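Side-chain contacts in arabinofuranosidase (Bifidobacterium longum, PDB 2Y2W), which hydrolyses terminal alpha-(1->5)-L-arabinofuranosyl bonds in branched and debranched arabinans, and is also active on wheat arabinoxylan: residues 97-102 with 429-434; 129-134 with 149-154; 180-183 with 189-192; 293-298 with 522-527. All blocks are in the same frame, centred on the assembly; numbering follows the deposited sequence.

Four contacts pin helices and loops of a closed eight-stranded parallel barrel to one another and to the C-terminal region. Contact 1 joins helix 94-103, between the first and second barrel strands, to helix 431-440, which follows the last. Nested within that long loop come contact 2, at the start of helix 149-159, and then contact 3, between helices 174-185 and 191-198; their centres are 17 Å apart, and Asp150 and Tyr183 probably share a hydrogen bond. Both also lie against neighbouring subunits. Contact 4, its centre 52 Å from that of contact 3 on the opposite side of the chain's centre, ties a barrel loop to the C-terminal region and touches contact 1 through Asn527 and Thr429.

Contact 1: residues 97-102 with 429-434; sequences LDLVKE and TTFYPF
Leu99 and Phe431 mark the closest approach of the two backbones, yet their CA atoms are 9.3 Å apart, a gap bridged chiefly by one aromatic side chain. Phe431 reaches across it because its CG stands anti to the backbone N (chi1 -174°), which carries the ring out from its backbone toward 97-102. The far rim of the ring does the touching. CE2 comes to 3.4 Å from the carbonyl oxygen Leu99 O, which lies at the ring edge near its plane, so the weakly positive C-H rim, and not the electron-rich face, is offered to the oxygen. The same CE2 is 4.3 Å from Leu99 CB, a looser apolar touch. Glu102 crosses the far end of the ring at about a right angle. Its CB approaches Phe431 CZ at 4.1 Å, and its OE2 comes obliquely to 3.7 Å from Phe431 CE1, with carboxylate and ring planes 85° apart. No hydrogen bond crosses here; the carboxylate finds its charge partner in Arg427, whose NE makes a salt bridge with OE2. Replacing Phe431 with an alanine would probably open a gap between the helices, taking the rim from beside Leu99 O and leaving the aliphatic part of Glu102 without its aromatic neighbour. Behind the contact, Leu97 and Val100 pack on Trp155 of helix 149-159, Leu99 rests on strand 425-427, and Phe434 meets Met392 of helix 382-397, placing the pair where helix 94-103, before the second strand of the (beta/alpha)8 barrel, comes beside helix 431-440, after the eighth.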
loop_
_atom_site.group_PDB
_atom_site.type_symbol
_atom_site.label_atom_id
_atom_site.label_comp_id
_atom_site.label_asym_id
_atom_site.label_seq_id
_atom_site.Cartn_x
_atom_site.Cartn_y
_atom_site.Cartn_z
ATOM N N LEU D 97 33.495 -9.275 -20.831
ATOM C CA LEU D 97 33.719 -7.828 -20.901
ATOM C C LEU D 97 34.297 -7.381 -22.246
ATOM O O LEU D 97 33.875 -6.360 -22.795
ATOM C CB LEU D 97 34.632 -7.361 -19.765
ATOM C CG LEU D 97 34.013 -6.978 -18.420
ATOM C CD1 LEU D 97 35.087 -6.917 -17.342
ATOM C CD2 LEU D 97 33.269 -5.652 -18.515
ATOM N N ASP D 98 35.258 -8.149 -22.766
ATOM C CA ASP D 98 35.866 -7.875 -24.069
ATOM C C ASP D 98 34.830 -7.883 -25.192
ATOM O O ASP D 98 34.869 -7.029 -26.079
ATOM C CB ASP D 98 36.988 -8.877 -24.376
ATOM C CG ASP D 98 38.240 -8.647 -23.534
ATOM O OD1 ASP D 98 38.423 -7.531 -22.990
ATOM O OD2 ASP D 98 39.052 -9.591 -23.419
ATOM N N LEU D 99 33.905 -8.840 -25.141
ATOM C CA LEU D 99 32.832 -8.936 -26.133
ATOM C C LEU D 99 31.743 -7.875 -25.957
ATOM O O LEU D 99 31.042 -7.546 -26.914
ATOM C CB LEU D 99 32.212 -10.338 -26.146
ATOM C CG LEU D 99 33.072 -11.494 -26.675
ATOM C CD1 LEU D 99 32.315 -12.804 -26.588
ATOM C CD2 LEU D 99 33.528 -11.248 -28.106
ATOM N N VAL D 100 31.603 -7.345 -24.743
ATOM C CA VAL D 100 30.663 -6.250 -24.484
ATOM C C VAL D 100 31.180 -4.973 -25.138
ATOM O O VAL D 100 30.415 -4.235 -25.768
ATOM C CB VAL D 100 30.410 -6.034 -22.964
ATOM C CG1 VAL D 100 29.627 -4.745 -22.706
ATOM C CG2 VAL D 100 29.669 -7.227 -22.371
ATOM N N LYS D 101 32.482 -4.731 -24.985
ATOM C CA LYS D 101 33.169 -3.628 -25.651
ATOM C C LYS D 101 33.029 -3.757 -27.168
ATOM O O LYS D 101 32.655 -2.799 -27.844
ATOM C CB LYS D 101 34.652 -3.597 -25.241
ATOM C CG LYS D 101 35.497 -2.495 -25.897
ATOM C CD LYS D 101 35.265 -1.130 -25.258
ATOM C CE LYS D 101 36.163 -0.062 -25.872
ATOM N NZ LYS D 101 35.686 0.397 -27.216
ATOM N N GLU D 102 33.315 -4.952 -27.683
ATOM C CA GLU D 102 33.209 -5.245 -29.111
ATOM C C GLU D 102 31.778 -5.091 -29.628
ATOM O O GLU D 102 31.569 -4.754 -30.794
ATOM C CB GLU D 102 33.724 -6.657 -29.407
ATOM C CG GLU D 102 34.007 -6.921 -30.885
ATOM C CD GLU D 102 34.466 -8.343 -31.160
ATOM O OE1 GLU D 102 35.377 -8.835 -30.453
ATOM O OE2 GLU D 102 33.913 -8.963 -32.093
ATOM N N THR D 429 24.728 -15.220 -33.766
ATOM C CA THR D 429 24.459 -14.581 -35.054
ATOM C C THR D 429 23.920 -13.161 -34.881
ATOM O O THR D 429 24.169 -12.298 -35.722
ATOM C CB THR D 429 23.480 -15.409 -35.915
ATOM O OG1 THR D 429 22.204 -15.481 -35.266
ATOM C CG2 THR D 429 24.015 -16.818 -36.135
ATOM N N THR D 430 23.197 -12.930 -33.785
ATOM C CA THR D 430 22.591 -11.629 -33.486
ATOM C C THR D 430 23.601 -10.593 -32.992
ATOM O O THR D 430 23.281 -9.406 -32.898
ATOM C CB THR D 430 21.469 -11.755 -32.434
ATOM O OG1 THR D 430 21.980 -12.415 -31.270
ATOM C CG2 THR D 430 20.293 -12.547 -32.986
ATOM N N PHE D 431 24.810 -11.051 -32.672
ATOM C CA PHE D 431 25.914 -10.186 -32.243
ATOM C C PHE D 431 26.343 -9.207 -33.335
ATOM O O PHE D 431 26.551 -8.021 -33.072
ATOM C CB PHE D 431 27.109 -11.054 -31.827
ATOM C CG PHE D 431 28.251 -10.286 -31.225
ATOM C CD1 PHE D 431 29.203 -9.672 -32.034
ATOM C CD2 PHE D 431 28.390 -10.199 -29.843
ATOM C CE1 PHE D 431 30.266 -8.968 -31.478
ATOM C CE2 PHE D 431 29.453 -9.497 -29.274
ATOM C CZ PHE D 431 30.392 -8.882 -30.093
ATOM N N TYR D 432 26.465 -9.718 -34.555
ATOM C CA TYR D 432 27.082 -8.991 -35.666
ATOM C C TYR D 432 26.283 -7.800 -36.224
ATOM O O TYR D 432 26.883 -6.783 -36.569
ATOM C CB TYR D 432 27.486 -9.966 -36.781
ATOM C CG TYR D 432 28.419 -11.069 -36.317
ATOM C CD1 TYR D 432 29.787 -10.836 -36.166
ATOM C CD2 TYR D 432 27.934 -12.346 -36.024
ATOM C CE1 TYR D 432 30.651 -11.847 -35.738
ATOM C CE2 TYR D 432 28.789 -13.363 -35.592
ATOM C CZ TYR D 432 30.146 -13.106 -35.453
ATOM O OH TYR D 432 31.001 -14.105 -35.033
ATOM N N PRO D 433 24.939 -7.915 -36.323
ATOM C CA PRO D 433 24.180 -6.738 -36.759
ATOM C C PRO D 433 24.158 -5.619 -35.723
ATOM O O PRO D 433 24.074 -4.442 -36.091
ATOM C CB PRO D 433 22.761 -7.284 -36.974
ATOM C CG PRO D 433 22.921 -8.743 -37.106
ATOM C CD PRO D 433 24.070 -9.100 -36.223
ATOM N N PHE D 434 24.232 -5.986 -34.443
ATOM C CA PHE D 434 24.239 -5.009 -33.355
ATOM C C PHE D 434 25.564 -4.252 -33.302
ATOM O O PHE D 434 25.575 -3.020 -33.261
ATOM C CB PHE D 434 23.947 -5.682 -32.008
ATOM C CG PHE D 434 23.636 -4.711 -30.902
ATOM C CD1 PHE D 434 24.654 -4.167 -30.123
ATOM C CD2 PHE D 434 22.321 -4.335 -30.641
ATOM C CE1 PHE D 434 24.371 -3.267 -29.100
ATOM C CE2 PHE D 434 22.025 -3.434 -29.619
ATOM C CZ PHE D 434 23.053 -2.899 -28.847
#

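Contact 2: residues 129-134 with 149-154; sequences ENRPMR and IDDFYR
Arg131 and Asp151 approach from opposite directions, the arginine offering the edge of its guanidinium that carries NH1 and NH2, the aspartate a single oxygen. The long arm of Arg131 is stretched from CG to NE (chi2 -177°), which lets it span a wide gap between loop and helix, for Arg131 CA is 12.3 Å from Asp150 CA. Both terminal nitrogens then close on one atom: NH1 lies 2.8 Å from Asp151 OD2, with an N-H...O angle of 150°, and NH2 lies 3.1 Å from that same OD2 in a more bent bond. OD2 sits almost in the guanidinium plane, while the carboxylate is turned 31° against it, an end-on grip rather than the parallel two-by-two pairing. The other oxygen serves a different arginine. Arg154, one helical turn on, sends NH2 in a nearly straight bond to Asp151 OD1 at 3.0 Å, arriving from above the carboxylate plane. Together the three residues form a salt-bridge network at the start of helix 149-159, the helix between the second and third strands of the (beta/alpha)8 barrel. An alanine in place of Asp151 is likely to leave Arg131 and Arg154 without their shared counter-charge, the latter freer to swing. Arg128 adds a further salt bridge to OD1, and NH2 and NH1 of Arg131 also donate to the carbonyl oxygens of Gly126 and Asn145 respectively. Further along the loop, Met133 makes backbone hydrogen bonds to a neighbouring subunit.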
loop_
_atom_site.group_PDB
_atom_site.type_symbol
_atom_site.label_atom_id
_atom_site.label_comp_id
_atom_site.label_asym_id
_atom_site.label_seq_id
_atom_site.Cartn_x
_atom_site.Cartn_y
_atom_site.Cartn_z
ATOM N N GLU D 129 29.980 -11.946 2.451
ATOM C CA GLU D 129 29.886 -12.932 3.530
ATOM C C GLU D 129 28.545 -12.869 4.251
ATOM O O GLU D 129 27.944 -13.903 4.548
ATOM C CB GLU D 129 31.019 -12.738 4.549
ATOM C CG GLU D 129 32.432 -12.883 3.985
ATOM C CD GLU D 129 32.910 -11.644 3.235
ATOM O OE1 GLU D 129 32.609 -10.515 3.689
ATOM O OE2 GLU D 129 33.592 -11.803 2.197
ATOM N N ASN D 130 28.076 -11.648 4.500
ATOM C CA ASN D 130 26.914 -11.413 5.351
ATOM C C ASN D 130 25.613 -11.116 4.596
ATOM O O ASN D 130 24.601 -10.757 5.207
ATOM C CB ASN D 130 27.236 -10.304 6.365
ATOM C CG ASN D 130 28.409 -10.666 7.273
ATOM O OD1 ASN D 130 29.529 -10.192 7.079
ATOM N ND2 ASN D 130 28.157 -11.525 8.257
ATOM N N ARG D 131 25.638 -11.285 3.274
ATOM C CA ARG D 131 24.440 -11.097 2.454
ATOM C C ARG D 131 23.526 -12.324 2.530
ATOM O O ARG D 131 23.997 -13.455 2.397
ATOM C CB ARG D 131 24.810 -10.791 1.000
ATOM C CG ARG D 131 25.617 -9.513 0.815
ATOM C CD ARG D 131 25.878 -9.236 -0.652
ATOM N NE ARG D 131 26.995 -8.314 -0.851
ATOM C CZ ARG D 131 27.382 -7.841 -2.035
ATOM N NH1 ARG D 131 26.744 -8.193 -3.148
ATOM N NH2 ARG D 131 28.410 -7.010 -2.107
ATOM N N PRO D 132 22.215 -12.105 2.748
ATOM C CA PRO D 132 21.274 -13.216 2.896
ATOM C C PRO D 132 20.986 -13.933 1.578
ATOM O O PRO D 132 21.040 -13.321 0.507
ATOM C CB PRO D 132 20.005 -12.533 3.412
ATOM C CG PRO D 132 20.084 -11.156 2.874
ATOM C CD PRO D 132 21.541 -10.797 2.875
ATOM N N MET D 133 20.691 -15.226 1.667
ATOM C CA MET D 133 20.312 -15.999 0.498
ATOM C C MET D 133 18.792 -15.954 0.356
ATOM O O MET D 133 18.058 -16.231 1.309
ATOM C CB MET D 133 20.842 -17.429 0.602
ATOM C CG MET D 133 21.489 -17.910 -0.686
ATOM S SD MET D 133 22.916 -18.987 -0.444
ATOM C CE MET D 133 22.166 -20.601 -0.671
ATOM N N ARG D 134 18.330 -15.587 -0.837
ATOM C CA ARG D 134 16.926 -15.238 -1.054
ATOM C C ARG D 134 16.269 -16.016 -2.189
ATOM O O ARG D 134 16.948 -16.602 -3.036
ATOM C CB ARG D 134 16.795 -13.732 -1.320
ATOM C CG ARG D 134 17.133 -12.841 -0.130
ATOM C CD ARG D 134 15.943 -12.650 0.797
ATOM N NE ARG D 134 16.212 -11.620 1.795
ATOM C CZ ARG D 134 16.295 -11.834 3.104
ATOM N NH1 ARG D 134 16.111 -13.051 3.607
ATOM N NH2 ARG D 134 16.553 -10.820 3.919
ATOM N N ILE D 149 24.084 -3.932 -6.399
ATOM C CA ILE D 149 24.344 -2.623 -7.000
ATOM C C ILE D 149 25.778 -2.118 -6.772
ATOM O O ILE D 149 26.323 -1.417 -7.620
ATOM C CB ILE D 149 23.263 -1.562 -6.597
ATOM C CG1 ILE D 149 23.413 -0.273 -7.418
ATOM C CG2 ILE D 149 23.275 -1.288 -5.095
ATOM C CD1 ILE D 149 23.272 -0.469 -8.921
ATOM N N ASP D 150 26.374 -2.484 -5.637
ATOM C CA ASP D 150 27.786 -2.206 -5.365
ATOM C C ASP D 150 28.664 -2.851 -6.440
ATOM O O ASP D 150 29.553 -2.208 -7.000
ATOM C CB ASP D 150 28.196 -2.755 -3.992
ATOM C CG ASP D 150 27.691 -1.907 -2.825
ATOM O OD1 ASP D 150 27.340 -0.723 -3.026
ATOM O OD2 ASP D 150 27.665 -2.434 -1.688
ATOM N N ASP D 151 28.388 -4.122 -6.724
ATOM C CA ASP D 151 29.201 -4.923 -7.634
ATOM C C ASP D 151 28.934 -4.583 -9.095
ATOM O O ASP D 151 29.874 -4.467 -9.887
ATOM C CB ASP D 151 28.973 -6.417 -7.379
ATOM C CG ASP D 151 29.364 -6.838 -5.971
ATOM O OD1 ASP D 151 30.562 -6.753 -5.624
ATOM O OD2 ASP D 151 28.468 -7.259 -5.208
ATOM N N PHE D 152 27.660 -4.417 -9.452
ATOM C CA PHE D 152 27.304 -4.060 -10.823
ATOM C C PHE D 152 27.808 -2.667 -11.199
ATOM O O PHE D 152 28.097 -2.405 -12.370
ATOM C CB PHE D 152 25.798 -4.178 -11.079
ATOM C CG PHE D 152 25.428 -4.047 -12.532
ATOM C CD1 PHE D 152 25.573 -5.125 -13.397
ATOM C CD2 PHE D 152 24.968 -2.838 -13.041
ATOM C CE1 PHE D 152 25.249 -5.002 -14.743
ATOM C CE2 PHE D 152 24.646 -2.708 -14.384
ATOM C CZ PHE D 152 24.784 -3.791 -15.234
ATOM N N TYR D 153 27.910 -1.783 -10.206
ATOM C CA TYR D 153 28.549 -0.485 -10.395
ATOM C C TYR D 153 30.010 -0.660 -10.818
ATOM O O TYR D 153 30.469 -0.024 -11.767
ATOM C CB TYR D 153 28.474 0.371 -9.125
ATOM C CG TYR D 153 29.333 1.613 -9.202
ATOM C CD1 TYR D 153 28.931 2.714 -9.961
ATOM C CD2 TYR D 153 30.560 1.677 -8.543
ATOM C CE1 TYR D 153 29.722 3.854 -10.047
ATOM C CE2 TYR D 153 31.360 2.809 -8.627
ATOM C CZ TYR D 153 30.934 3.894 -9.378
ATOM O OH TYR D 153 31.721 5.017 -9.468
ATOM N N ARG D 154 30.725 -1.522 -10.100
ATOM C CA ARG D 154 32.113 -1.831 -10.415
ATOM C C ARG D 154 32.240 -2.444 -11.806
ATOM O O ARG D 154 33.169 -2.120 -12.549
ATOM C CB ARG D 154 32.722 -2.748 -9.351
ATOM C CG ARG D 154 33.114 -2.018 -8.070
ATOM C CD ARG D 154 33.826 -2.943 -7.093
ATOM N NE ARG D 154 32.891 -3.730 -6.289
ATOM C CZ ARG D 154 32.508 -3.412 -5.055
ATOM N NH1 ARG D 154 32.974 -2.317 -4.464
ATOM N NH2 ARG D 154 31.655 -4.195 -4.407
#

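Contact 3: residues 180-183 with 189-192; sequences ELEY and GTAW
Glu182 and Tyr183 meet Thr190 and Trp192 at the turn between consecutive helices 174-185 and 191-198, which lie between the third and fourth strands of the barrel. The backbones come close here, with Tyr183 CA and Trp192 CA 4.7 Å apart. The chain of Glu182 is extended beyond CG (chi2 177°), which carries its carboxylate between Thr190 and the indole. Its CG packs 3.7 Å from Thr190 CG2 and 3.8 Å from Trp192 CB. The carboxylate stands nearly upright to the indole, planes 78° apart, with OE2 in the ring plane at its edge and OE1 3.6 Å from Trp192 CD1. OE2 also takes a bond of 2.6 Å from a water molecule, which in turn accepts from Trp192 N at 3.0 Å, linking the acid to the first turn of the second helix. Thr190 OG1 lies 3.1 Å from Glu182 OE2, but its single proton may go instead to Met133 O of a neighbouring subunit. Beside this, Tyr183 CD1 approaches the carbonyl oxygen Trp192 O at 3.1 Å, obliquely to the ring, while its hydroxyl is held by Asp150 and Asn199. Both aromatic rings also meet Trp121. The water and the amino end of helix 191-198 would probably help offset the cost of burying the Glu182 charge, and the threonine beside it couples this turn to the subunit interface.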
loop_
_atom_site.group_PDB
_atom_site.type_symbol
_atom_site.label_atom_id
_atom_site.label_comp_id
_atom_site.label_asym_id
_atom_site.label_seq_id
_atom_site.Cartn_x
_atom_site.Cartn_y
_atom_site.Cartn_z
ATOM N N GLU D 180 17.300 3.748 -1.807
ATOM C CA GLU D 180 18.319 3.332 -2.778
ATOM C C GLU D 180 18.920 4.521 -3.524
ATOM O O GLU D 180 20.111 4.528 -3.823
ATOM C CB GLU D 180 17.763 2.304 -3.773
ATOM C CG GLU D 180 18.799 1.822 -4.794
ATOM C CD GLU D 180 18.431 0.518 -5.476
ATOM O OE1 GLU D 180 17.252 0.342 -5.866
ATOM O OE2 GLU D 180 19.338 -0.329 -5.637
ATOM N N LEU D 181 18.086 5.516 -3.818
ATOM C CA LEU D 181 18.530 6.743 -4.473
ATOM C C LEU D 181 19.574 7.470 -3.622
ATOM O O LEU D 181 20.621 7.881 -4.121
ATOM C CB LEU D 181 17.324 7.648 -4.756
ATOM C CG LEU D 181 17.539 9.073 -5.277
ATOM C CD1 LEU D 181 18.245 9.084 -6.629
ATOM C CD2 LEU D 181 16.205 9.784 -5.362
ATOM N N GLU D 182 19.275 7.614 -2.335
ATOM C CA GLU D 182 20.179 8.232 -1.373
ATOM C C GLU D 182 21.466 7.418 -1.212
ATOM O O GLU D 182 22.554 7.984 -1.157
ATOM C CB GLU D 182 19.466 8.381 -0.030
ATOM C CG GLU D 182 20.228 9.140 1.042
ATOM C CD GLU D 182 19.418 9.303 2.327
ATOM O OE1 GLU D 182 18.182 9.096 2.296
ATOM O OE2 GLU D 182 20.010 9.651 3.369
ATOM N N TYR D 183 21.334 6.093 -1.142
ATOM C CA TYR D 183 22.486 5.205 -0.977
ATOM C C TYR D 183 23.419 5.278 -2.176
ATOM O O TYR D 183 24.643 5.313 -2.026
ATOM C CB TYR D 183 22.038 3.755 -0.765
ATOM C CG TYR D 183 23.177 2.758 -0.759
ATOM C CD1 TYR D 183 23.834 2.430 0.423
ATOM C CD2 TYR D 183 23.603 2.146 -1.941
ATOM C CE1 TYR D 183 24.882 1.526 0.433
ATOM C CE2 TYR D 183 24.653 1.241 -1.942
ATOM C CZ TYR D 183 25.287 0.934 -0.752
ATOM O OH TYR D 183 26.324 0.036 -0.746
ATOM N N GLY D 189 27.967 11.854 4.292
ATOM C CA GLY D 189 27.491 12.666 5.411
ATOM C C GLY D 189 26.046 12.393 5.788
ATOM O O GLY D 189 25.460 13.113 6.600
ATOM N N THR D 190 25.470 11.356 5.185
ATOM C CA THR D 190 24.143 10.872 5.538
ATOM C C THR D 190 24.247 9.360 5.779
ATOM O O THR D 190 25.135 8.705 5.223
ATOM C CB THR D 190 23.111 11.216 4.434
ATOM O OG1 THR D 190 21.851 11.558 5.027
ATOM C CG2 THR D 190 22.927 10.062 3.456
ATOM N N ALA D 191 23.360 8.811 6.608
ATOM C CA ALA D 191 23.458 7.403 7.016
ATOM C C ALA D 191 23.554 6.429 5.839
ATOM O O ALA D 191 24.441 5.570 5.817
ATOM C CB ALA D 191 22.312 7.019 7.939
ATOM N N TRP D 192 22.645 6.572 4.871
ATOM C CA TRP D 192 22.607 5.702 3.697
ATOM C C TRP D 192 23.847 5.838 2.819
ATOM O O TRP D 192 24.390 4.836 2.361
ATOM C CB TRP D 192 21.350 5.956 2.856
ATOM C CG TRP D 192 20.097 5.324 3.389
ATOM C CD1 TRP D 192 18.962 5.972 3.791
ATOM C CD2 TRP D 192 19.841 3.922 3.568
ATOM N NE1 TRP D 192 18.020 5.066 4.207
ATOM C CE2 TRP D 192 18.532 3.801 4.087
ATOM C CE3 TRP D 192 20.592 2.758 3.343
ATOM C CZ2 TRP D 192 17.953 2.559 4.387
ATOM C CZ3 TRP D 192 20.016 1.521 3.646
ATOM C CH2 TRP D 192 18.709 1.436 4.162
HETATM O O HOH W 1 20.523 8.493 5.666
#

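Contact 4: residues 293-298 with 522-527; sequences KTRAAA and DPYRTN
The guanidinium of Arg295 lies over one face of the Tyr524 ring, while its own edge is turned toward Asp522 and a bound water. CZ stands 4.2 Å from the centroid of the Tyr524 ring and 28° off its normal, a cation-pi contact in which the two planes are tilted 31° from each other rather than stacked flat. Further back along the arginine, CG sits over the same ring at 4.1 Å from the centroid and adds a CH-pi contact. Because the Arg295 chain is extended from CG to NE, the two side chains slide past each other in opposite directions, CB of the arginine near the tyrosine hydroxyl and the guanidinium above the root of the ring. At the guanidinium edge, NH1 and Asp522 OD1 make only a long salt bridge of 3.9 Å. The water fills in on the other nitrogen: it accepts a weak bond from Arg295 NH2 and donates to Asp522 OD2 at 2.7 Å. Asp522 OD1 lies in the plane of the Tyr524 ring, at its edge, and accepts a weak 3.3 Å bond from Tyr524 N, an Asx turn inside the type I beta turn closed by Arg525 N to Asp522 O at 3.1 Å. This surface cation-pi contact joins the loop ahead of helix 297-304 on the (beta/alpha)8 barrel to a turn of the C-terminal region of this family 51 enzyme.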
loop_
_atom_site.group_PDB
_atom_site.type_symbol
_atom_site.label_atom_id
_atom_site.label_comp_id
_atom_site.label_asym_id
_atom_site.label_seq_id
_atom_site.Cartn_x
_atom_site.Cartn_y
_atom_site.Cartn_z
ATOM N N LYS D 293 9.221 -25.201 -34.991
ATOM C CA LYS D 293 9.186 -26.640 -34.726
ATOM C C LYS D 293 8.831 -27.458 -35.974
ATOM O O LYS D 293 9.233 -28.616 -36.098
ATOM C CB LYS D 293 8.223 -26.958 -33.570
ATOM C CG LYS D 293 7.089 -25.943 -33.360
ATOM C CD LYS D 293 5.885 -26.188 -34.273
ATOM C CE LYS D 293 4.784 -26.988 -33.574
ATOM N NZ LYS D 293 5.145 -28.418 -33.341
ATOM N N THR D 294 8.088 -26.839 -36.888
ATOM C CA THR D 294 7.663 -27.470 -38.139
ATOM C C THR D 294 8.485 -26.939 -39.319
ATOM O O THR D 294 8.577 -27.589 -40.365
ATOM C CB THR D 294 6.147 -27.230 -38.393
ATOM O OG1 THR D 294 5.390 -27.697 -37.269
ATOM C CG2 THR D 294 5.660 -27.950 -39.651
ATOM N N ARG D 295 9.093 -25.768 -39.125
ATOM C CA ARG D 295 9.792 -25.030 -40.185
ATOM C C ARG D 295 8.806 -24.534 -41.243
ATOM O O ARG D 295 9.098 -24.551 -42.443
ATOM C CB ARG D 295 10.912 -25.868 -40.818
ATOM C CG ARG D 295 12.139 -26.047 -39.938
ATOM C CD ARG D 295 12.991 -27.203 -40.434
ATOM N NE ARG D 295 14.334 -27.182 -39.862
ATOM C CZ ARG D 295 15.422 -26.768 -40.508
ATOM N NH1 ARG D 295 15.340 -26.337 -41.762
ATOM N NH2 ARG D 295 16.599 -26.790 -39.898
ATOM N N ALA D 296 7.639 -24.088 -40.778
ATOM C CA ALA D 296 6.587 -23.575 -41.651
ATOM C C ALA D 296 7.015 -22.268 -42.307
ATOM O O ALA D 296 7.545 -21.376 -41.642
ATOM C CB ALA D 296 5.294 -23.384 -40.871
ATOM N N ALA D 297 6.781 -22.169 -43.613
ATOM C CA ALA D 297 7.191 -21.006 -44.402
ATOM C C ALA D 297 6.324 -19.771 -44.153
ATOM O O ALA D 297 6.773 -18.640 -44.365
ATOM C CB ALA D 297 7.207 -21.354 -45.887
ATOM N N ALA D 298 5.088 -19.994 -43.712
ATOM C CA ALA D 298 4.145 -18.909 -43.443
ATOM C C ALA D 298 4.523 -18.149 -42.176
ATOM O O ALA D 298 4.540 -16.918 -42.168
ATOM C CB ALA D 298 2.723 -19.452 -43.338
ATOM N N ASP D 522 20.884 -22.135 -45.659
ATOM C CA ASP D 522 20.006 -22.634 -44.613
ATOM C C ASP D 522 19.805 -21.501 -43.600
ATOM O O ASP D 522 20.709 -21.205 -42.818
ATOM C CB ASP D 522 20.618 -23.869 -43.940
ATOM C CG ASP D 522 19.700 -24.494 -42.896
ATOM O OD1 ASP D 522 18.476 -24.233 -42.919
ATOM O OD2 ASP D 522 20.206 -25.262 -42.051
ATOM N N PRO D 523 18.621 -20.856 -43.618
ATOM C CA PRO D 523 18.358 -19.743 -42.701
ATOM C C PRO D 523 18.189 -20.201 -41.251
ATOM O O PRO D 523 18.065 -19.368 -40.348
ATOM C CB PRO D 523 17.051 -19.151 -43.235
ATOM C CG PRO D 523 16.365 -20.287 -43.891
ATOM C CD PRO D 523 17.452 -21.154 -44.468
ATOM N N TYR D 524 18.188 -21.516 -41.046
ATOM C CA TYR D 524 18.085 -22.109 -39.718
ATOM C C TYR D 524 19.460 -22.518 -39.187
ATOM O O TYR D 524 19.559 -23.152 -38.130
ATOM C CB TYR D 524 17.139 -23.316 -39.743
ATOM C CG TYR D 524 15.717 -22.984 -40.150
ATOM C CD1 TYR D 524 15.349 -22.930 -41.495
ATOM C CD2 TYR D 524 14.739 -22.724 -39.189
ATOM C CE1 TYR D 524 14.046 -22.623 -41.873
ATOM C CE2 TYR D 524 13.431 -22.416 -39.558
ATOM C CZ TYR D 524 13.094 -22.368 -40.902
ATOM O OH TYR D 524 11.805 -22.065 -41.275
ATOM N N ARG D 525 20.514 -22.154 -39.923
ATOM C CA ARG D 525 21.889 -22.465 -39.523
ATOM C C ARG D 525 22.302 -21.594 -38.342
ATOM O O ARG D 525 21.952 -20.413 -38.274
ATOM C CB ARG D 525 22.861 -22.304 -40.696
ATOM C CG ARG D 525 24.092 -23.199 -40.597
ATOM C CD ARG D 525 24.589 -23.632 -41.973
ATOM N NE ARG D 525 25.694 -22.812 -42.467
ATOM C CZ ARG D 525 26.984 -23.079 -42.263
ATOM N NH1 ARG D 525 27.350 -24.148 -41.563
ATOM N NH2 ARG D 525 27.915 -22.275 -42.759
ATOM N N THR D 526 23.049 -22.186 -37.416
ATOM C CA THR D 526 23.266 -21.582 -36.108
ATOM C C THR D 526 24.710 -21.713 -35.624
ATOM O O THR D 526 25.384 -22.706 -35.910
ATOM C CB THR D 526 22.306 -22.216 -35.067
ATOM O OG1 THR D 526 20.955 -22.105 -35.528
ATOM C CG2 THR D 526 22.416 -21.530 -33.730
ATOM N N ASN D 527 25.175 -20.694 -34.901
ATOM C CA ASN D 527 26.432 -20.766 -34.160
ATOM C C ASN D 527 26.232 -21.518 -32.850
ATOM O O ASN D 527 25.320 -21.207 -32.084
ATOM C CB ASN D 527 26.978 -19.362 -33.879
ATOM C CG ASN D 527 27.529 -18.685 -35.120
ATOM O OD1 ASN D 527 28.057 -19.339 -36.020
ATOM N ND2 ASN D 527 27.421 -17.363 -35.166
HETATM O O HOH W 2 19.317 -26.265 -39.707
#